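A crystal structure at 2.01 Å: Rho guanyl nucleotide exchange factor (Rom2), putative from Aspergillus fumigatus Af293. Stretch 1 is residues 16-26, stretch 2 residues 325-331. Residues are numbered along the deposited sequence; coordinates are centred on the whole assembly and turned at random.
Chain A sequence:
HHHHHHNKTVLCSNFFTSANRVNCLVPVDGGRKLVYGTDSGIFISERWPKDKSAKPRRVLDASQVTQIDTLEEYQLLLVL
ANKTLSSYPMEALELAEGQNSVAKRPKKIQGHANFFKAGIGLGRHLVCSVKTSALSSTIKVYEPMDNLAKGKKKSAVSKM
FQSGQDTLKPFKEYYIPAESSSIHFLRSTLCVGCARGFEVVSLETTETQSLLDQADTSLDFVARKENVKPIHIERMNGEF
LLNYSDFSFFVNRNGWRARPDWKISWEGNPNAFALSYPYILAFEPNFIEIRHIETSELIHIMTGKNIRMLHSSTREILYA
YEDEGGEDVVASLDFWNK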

ATOM      1  N   PHE A  16      14.722 -14.764   6.197  1.00 33.91           N
ATOM      2  CA  PHE A  16      14.365 -13.620   7.078  1.00 32.13           C
ATOM      3  C   PHE A  16      13.892 -14.251   8.390  1.00 35.77           C
ATOM      4  O   PHE A  16      13.264 -15.347   8.384  1.00 34.49           O
ATOM      5  CB  PHE A  16      13.275 -12.741   6.434  1.00 32.77           C
ATOM      6  CG  PHE A  16      13.723 -12.039   5.194  1.00 36.57           C
ATOM      7  CD1 PHE A  16      14.555 -10.920   5.263  1.00 37.44           C
ATOM      8  CD2 PHE A  16      13.319 -12.504   3.913  1.00 34.76           C
ATOM      9  CE1 PHE A  16      15.016 -10.299   4.077  1.00 39.49           C
ATOM     10  CE2 PHE A  16      13.753 -11.894   2.768  1.00 34.51           C
ATOM     11  CZ  PHE A  16      14.582 -10.779   2.826  1.00 38.01           C
ATOM     12  N   THR A  17      14.209 -13.600   9.500  1.00 34.54           N
ATOM     13  CA  THR A  17      14.048 -14.180  10.844  1.00 37.30           C
ATOM     14  C   THR A  17      13.603 -13.109  11.766  1.00 37.67           C
ATOM     15  O   THR A  17      13.517 -11.904  11.396  1.00 35.99           O
ATOM     16  CB  THR A  17      15.325 -14.909  11.436  1.00 40.39           C
ATOM     17  OG1 THR A  17      16.320 -13.990  11.884  1.00 40.39           O
ATOM     18  CG2 THR A  17      15.981 -15.885  10.458  1.00 41.54           C
ATOM     19  N   SER A  18      13.340 -13.543  13.006  1.00 40.34           N
ATOM     20  CA  SER A  18      13.113 -12.632  14.113  1.00 46.30           C
ATOM     21  C   SER A  18      14.241 -11.566  14.259  1.00 45.75           C
ATOM     22  O   SER A  18      14.005 -10.492  14.774  1.00 42.81           O
ATOM     23  CB  SER A  18      12.917 -13.414  15.453  1.00 47.97           C
ATOM     24  OG  SER A  18      14.038 -14.279  15.732  1.00 44.76           O
ATOM     25  N   ALA A  19      15.460 -11.833  13.794  1.00 51.22           N
ATOM     26  CA  ALA A  19      16.479 -10.739  13.817  1.00 52.14           C
ATOM     27  C   ALA A  19      16.052  -9.496  12.992  1.00 51.99           C
ATOM     28  O   ALA A  19      16.347  -8.367  13.366  1.00 45.29           O
ATOM     29  CB  ALA A  19      17.874 -11.244  13.377  1.00 43.99           C
ATOM     30  N   ASN A  20      15.377  -9.704  11.852  1.00 44.13           N
ATOM     31  CA  ASN A  20      15.329  -8.621  10.859  1.00 35.57           C
ATOM     32  C   ASN A  20      14.220  -9.050   9.866  1.00 35.42           C
ATOM     33  O   ASN A  20      14.481  -9.691   8.845  1.00 37.57           O
ATOM     34  CB  ASN A  20      16.759  -8.420  10.249  1.00 30.65           C
ATOM     35  CG  ASN A  20      16.806  -7.401   9.144  1.00 34.50           C
ATOM     36  OD1 ASN A  20      17.106  -7.727   7.973  1.00 38.06           O
ATOM     37  ND2 ASN A  20      16.516  -6.168   9.476  1.00 34.09           N
ATOM     38  N   ARG A  21      12.988  -8.743  10.255  1.00 34.76           N
ATOM     39  CA  ARG A  21      11.786  -9.156   9.513  1.00 38.90           C
ATOM     40  C   ARG A  21      11.618  -8.347   8.214  1.00 33.47           C
ATOM     41  O   ARG A  21      12.145  -7.186   8.074  1.00 35.11           O
ATOM     42  CB  ARG A  21      10.534  -8.962  10.443  1.00 43.27           C
ATOM     43  CG  ARG A  21      10.551  -9.914  11.667  1.00 47.49           C
ATOM     44  CD  ARG A  21       9.178 -10.095  12.385  1.00 53.81           C
ATOM     45  NE  ARG A  21       9.334 -11.011  13.545  1.00 52.84           N
ATOM     46  CZ  ARG A  21       9.412 -12.364  13.502  1.00 51.22           C
ATOM     47  NH1 ARG A  21       9.269 -13.088  12.369  1.00 48.85           N
ATOM     48  NH2 ARG A  21       9.602 -13.030  14.621  1.00 45.29           N
ATOM     49  N   VAL A  22      10.793  -8.863   7.323  1.00 34.37           N
ATOM     50  CA  VAL A  22      10.380  -8.106   6.128  1.00 34.22           C
ATOM     51  C   VAL A  22       9.375  -6.995   6.472  1.00 33.53           C
ATOM     52  O   VAL A  22       8.244  -7.271   6.879  1.00 38.01           O
ATOM     53  CB  VAL A  22       9.788  -9.072   5.065  1.00 36.21           C
ATOM     54  CG1 VAL A  22       9.311  -8.328   3.838  1.00 33.12           C
ATOM     55  CG2 VAL A  22      10.849 -10.075   4.630  1.00 38.26           C
ATOM     56  N   ASN A  23       9.740  -5.730   6.275  1.00 30.11           N
ATOM     57  CA  ASN A  23       8.805  -4.669   6.527  1.00 28.20           C
ATOM     58  C   ASN A  23       7.920  -4.358   5.277  1.00 33.58           C
ATOM     59  O   ASN A  23       6.766  -3.906   5.417  1.00 33.88           O
ATOM     60  CB  ASN A  23       9.513  -3.355   6.887  1.00 32.40           C
ATOM     61  CG  ASN A  23      10.316  -3.392   8.220  1.00 38.64           C
ATOM     62  OD1 ASN A  23      10.026  -4.122   9.103  1.00 34.00           O
ATOM     63  ND2 ASN A  23      11.354  -2.567   8.309  1.00 35.70           N
ATOM     64  N   CYS A  24       8.524  -4.447   4.081  1.00 34.29           N
ATOM     65  CA  CYS A  24       7.890  -4.049   2.799  1.00 31.59           C
ATOM     66  C   CYS A  24       8.529  -4.748   1.632  1.00 32.18           C
ATOM     67  O   CYS A  24       9.576  -5.403   1.784  1.00 31.01           O
ATOM     68  CB  CYS A  24       7.963  -2.536   2.606  1.00 34.15           C
ATOM     69  SG  CYS A  24       9.615  -1.821   2.726  1.00 36.30           S
ATOM     70  N   LEU A  25       7.890  -4.652   0.463  1.00 32.87           N
ATOM     71  CA  LEU A  25       8.352  -5.382  -0.708  1.00 33.99           C
ATOM     72  C   LEU A  25       7.735  -4.741  -1.954  1.00 35.91           C
ATOM     73  O   LEU A  25       6.585  -4.267  -1.899  1.00 35.24           O
ATOM     74  CB  LEU A  25       8.003  -6.887  -0.545  1.00 35.30           C
ATOM     75  CG  LEU A  25       8.178  -7.900  -1.696  1.00 42.34           C
ATOM     76  CD1 LEU A  25       8.294  -9.318  -1.186  1.00 41.00           C
ATOM     77  CD2 LEU A  25       7.009  -7.893  -2.668  1.00 47.20           C
ATOM     78  N   VAL A  26       8.478  -4.733  -3.056  1.00 29.19           N
ATOM     79  CA  VAL A  26       7.899  -4.428  -4.365  1.00 32.41           C
ATOM     80  C   VAL A  26       8.516  -5.346  -5.427  1.00 32.09           C
ATOM     81  O   VAL A  26       9.724  -5.624  -5.384  1.00 33.49           O
ATOM     82  CB  VAL A  26       8.088  -2.951  -4.759  1.00 33.70           C
ATOM     83  CG1 VAL A  26       9.588  -2.609  -4.877  1.00 36.32           C
ATOM     84  CG2 VAL A  26       7.378  -2.612  -6.077  1.00 36.28           C
ATOM     85  N   GLY A 325      10.106 -21.081  15.507  1.00 57.10           N
ATOM     86  CA  GLY A 325      10.599 -19.846  15.997  1.00 65.42           C
ATOM     87  C   GLY A 325      11.982 -19.501  15.402  1.00 49.66           C
ATOM     88  O   GLY A 325      12.765 -20.346  14.993  1.00 46.65           O
ATOM     89  N   GLY A 326      12.335 -18.242  15.306  1.00 53.64           N
ATOM     90  CA  GLY A 326      11.490 -17.195  14.920  1.00 58.14           C
ATOM     91  C   GLY A 326      11.781 -17.062  13.428  1.00 50.49           C
ATOM     92  O   GLY A 326      12.747 -16.409  13.053  1.00 42.14           O
ATOM     93  N   GLU A 327      10.966 -17.743  12.613  1.00 44.28           N
ATOM     94  CA  GLU A 327      10.975 -17.590  11.175  1.00 40.47           C
ATOM     95  C   GLU A 327      10.051 -16.430  10.777  1.00 43.92           C
ATOM     96  O   GLU A 327       9.045 -16.199  11.448  1.00 41.62           O
ATOM     97  CB  GLU A 327      10.563 -18.915  10.536  1.00 43.24           C
ATOM     98  CG  GLU A 327      11.454 -20.103  10.939  1.00 53.11           C
ATOM     99  CD  GLU A 327      11.495 -21.190   9.852  1.00 64.81           C
ATOM    100  OE1 GLU A 327      10.431 -21.722   9.432  1.00 61.41           O
ATOM    101  OE2 GLU A 327      12.606 -21.523   9.397  1.00 63.46           O
ATOM    102  N   ASP A 328      10.417 -15.672   9.730  1.00 35.94           N
ATOM    103  CA  ASP A 328       9.527 -14.717   9.112  1.00 36.87           C
ATOM    104  C   ASP A 328       9.273 -15.366   7.748  1.00 39.77           C
ATOM    105  O   ASP A 328      10.209 -15.797   7.104  1.00 38.78           O
ATOM    106  CB  ASP A 328      10.161 -13.363   8.875  1.00 38.16           C
ATOM    107  CG  ASP A 328       9.169 -12.205   8.914  1.00 40.28           C
ATOM    108  OD1 ASP A 328       8.274 -12.182   9.789  1.00 39.08           O
ATOM    109  OD2 ASP A 328       9.325 -11.249   8.104  1.00 35.99           O
ATOM    110  N   VAL A 329       8.032 -15.392   7.278  1.00 33.08           N
ATOM    111  CA  VAL A 329       7.747 -16.135   6.050  1.00 36.80           C
ATOM    112  C   VAL A 329       7.093 -15.189   5.017  1.00 35.84           C
ATOM    113  O   VAL A 329       6.159 -14.423   5.340  1.00 33.60           O
ATOM    114  CB  VAL A 329       6.840 -17.341   6.350  1.00 40.04           C
ATOM    115  CG1 VAL A 329       6.510 -18.131   5.073  1.00 41.93           C
ATOM    116  CG2 VAL A 329       7.448 -18.262   7.417  1.00 43.85           C
ATOM    117  N   VAL A 330       7.564 -15.250   3.796  1.00 34.33           N
ATOM    118  CA  VAL A 330       6.930 -14.603   2.651  1.00 35.80           C
ATOM    119  C   VAL A 330       6.133 -15.616   1.805  1.00 35.30           C
ATOM    120  O   VAL A 330       6.606 -16.743   1.530  1.00 37.55           O
ATOM    121  CB  VAL A 330       7.911 -13.862   1.769  1.00 38.98           C
ATOM    122  CG1 VAL A 330       7.165 -13.145   0.663  1.00 39.36           C
ATOM    123  CG2 VAL A 330       8.642 -12.802   2.613  1.00 45.32           C
ATOM    124  N   ALA A 331       4.889 -15.239   1.482  1.00 36.09           N
ATOM    125  CA  ALA A 331       3.962 -16.161   0.753  1.00 34.14           C
ATOM    126  C   ALA A 331       3.154 -15.440  -0.276  1.00 34.45           C
ATOM    127  O   ALA A 331       3.092 -14.214  -0.317  1.00 36.27           O
ATOM    128  CB  ALA A 331       3.067 -16.867   1.746  1.00 39.24           C
TER
HETATM  129  O   HOH W   1      12.267 -16.026   5.221  1.00 37.38           O

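The two stretches come from opposite ends of the chain, more than 300 residues apart in sequence, and bury 426 Å² between them. Asp 328 contributes most to this surface, followed by Gly 326 and Val 330, and the contact is best read from these three residues.

The backbones meet at a single beta bridge, Thr 17 with Glu 327, whose CA atoms lie 4.6 Å apart. Two hydrogen bonds flank it. Asp 328 N donates to Phe 16 O at 3.2 Å, and Ser 18 N donates to Gly 326 O at 2.9 Å; both are close to linear. Residues 17 to 20 form a type I beta turn, closed by a hydrogen bond from Asn 20 N to Thr 17 O (2.9 Å) and braced by one from Ala 19 N to the side-chain oxygen Thr 17 OG1 (3.0 Å). Beyond the turn, the strand that closes stretch 1 runs in nearly the same direction as the strand that closes stretch 2, at 18°, but their axes approach no closer than 9.1 Å, so side chains span the gap.

Asp 328 points its side chain toward the first stretch, and its carboxylate binds two successive residues there. OD1 accepts a hydrogen bond from Arg 21 NH1 at 2.9 Å, part of a salt bridge, while OD2 accepts a hydrogen bond from the backbone Val 22 N, also at 2.9 Å. The guanidinium offsets the negative charge, while the peptide NH of Val 22 supplies a neutral donor to the second oxygen; both oxygens also have partners elsewhere in the structure. Arg 21 NH1 also donates to the carbonyl Glu 327 O at 3.3 Å, and both acceptors lie at the edge of the guanidinium, near its plane, where its N-H bonds point. The same aspartate reaches the bridge through its backbone: besides the bond from its N, water 1, 2.8 Å from Asp 328 O, can donate to it, and accepts a hydrogen bond from Phe 16 N at 2.9 Å.

Gly 326, which follows a cis peptide bond, packs closely against the turn. A CB at this position would point toward the first stretch and sit 2.8 Å from Ser 18 CB, a clash, so the bare CA suits the close approach.

Val 330 lies two residues beyond Asp 328 and likewise points toward the first stretch, where the chemistry becomes apolar. Its CG2 meets Val 22 CG2 at 4.0 Å, and its CG1 lies 4.4 Å from Leu 25 CD1. Together these buried side chains continue the contact past the polar cluster as van der Waals packing.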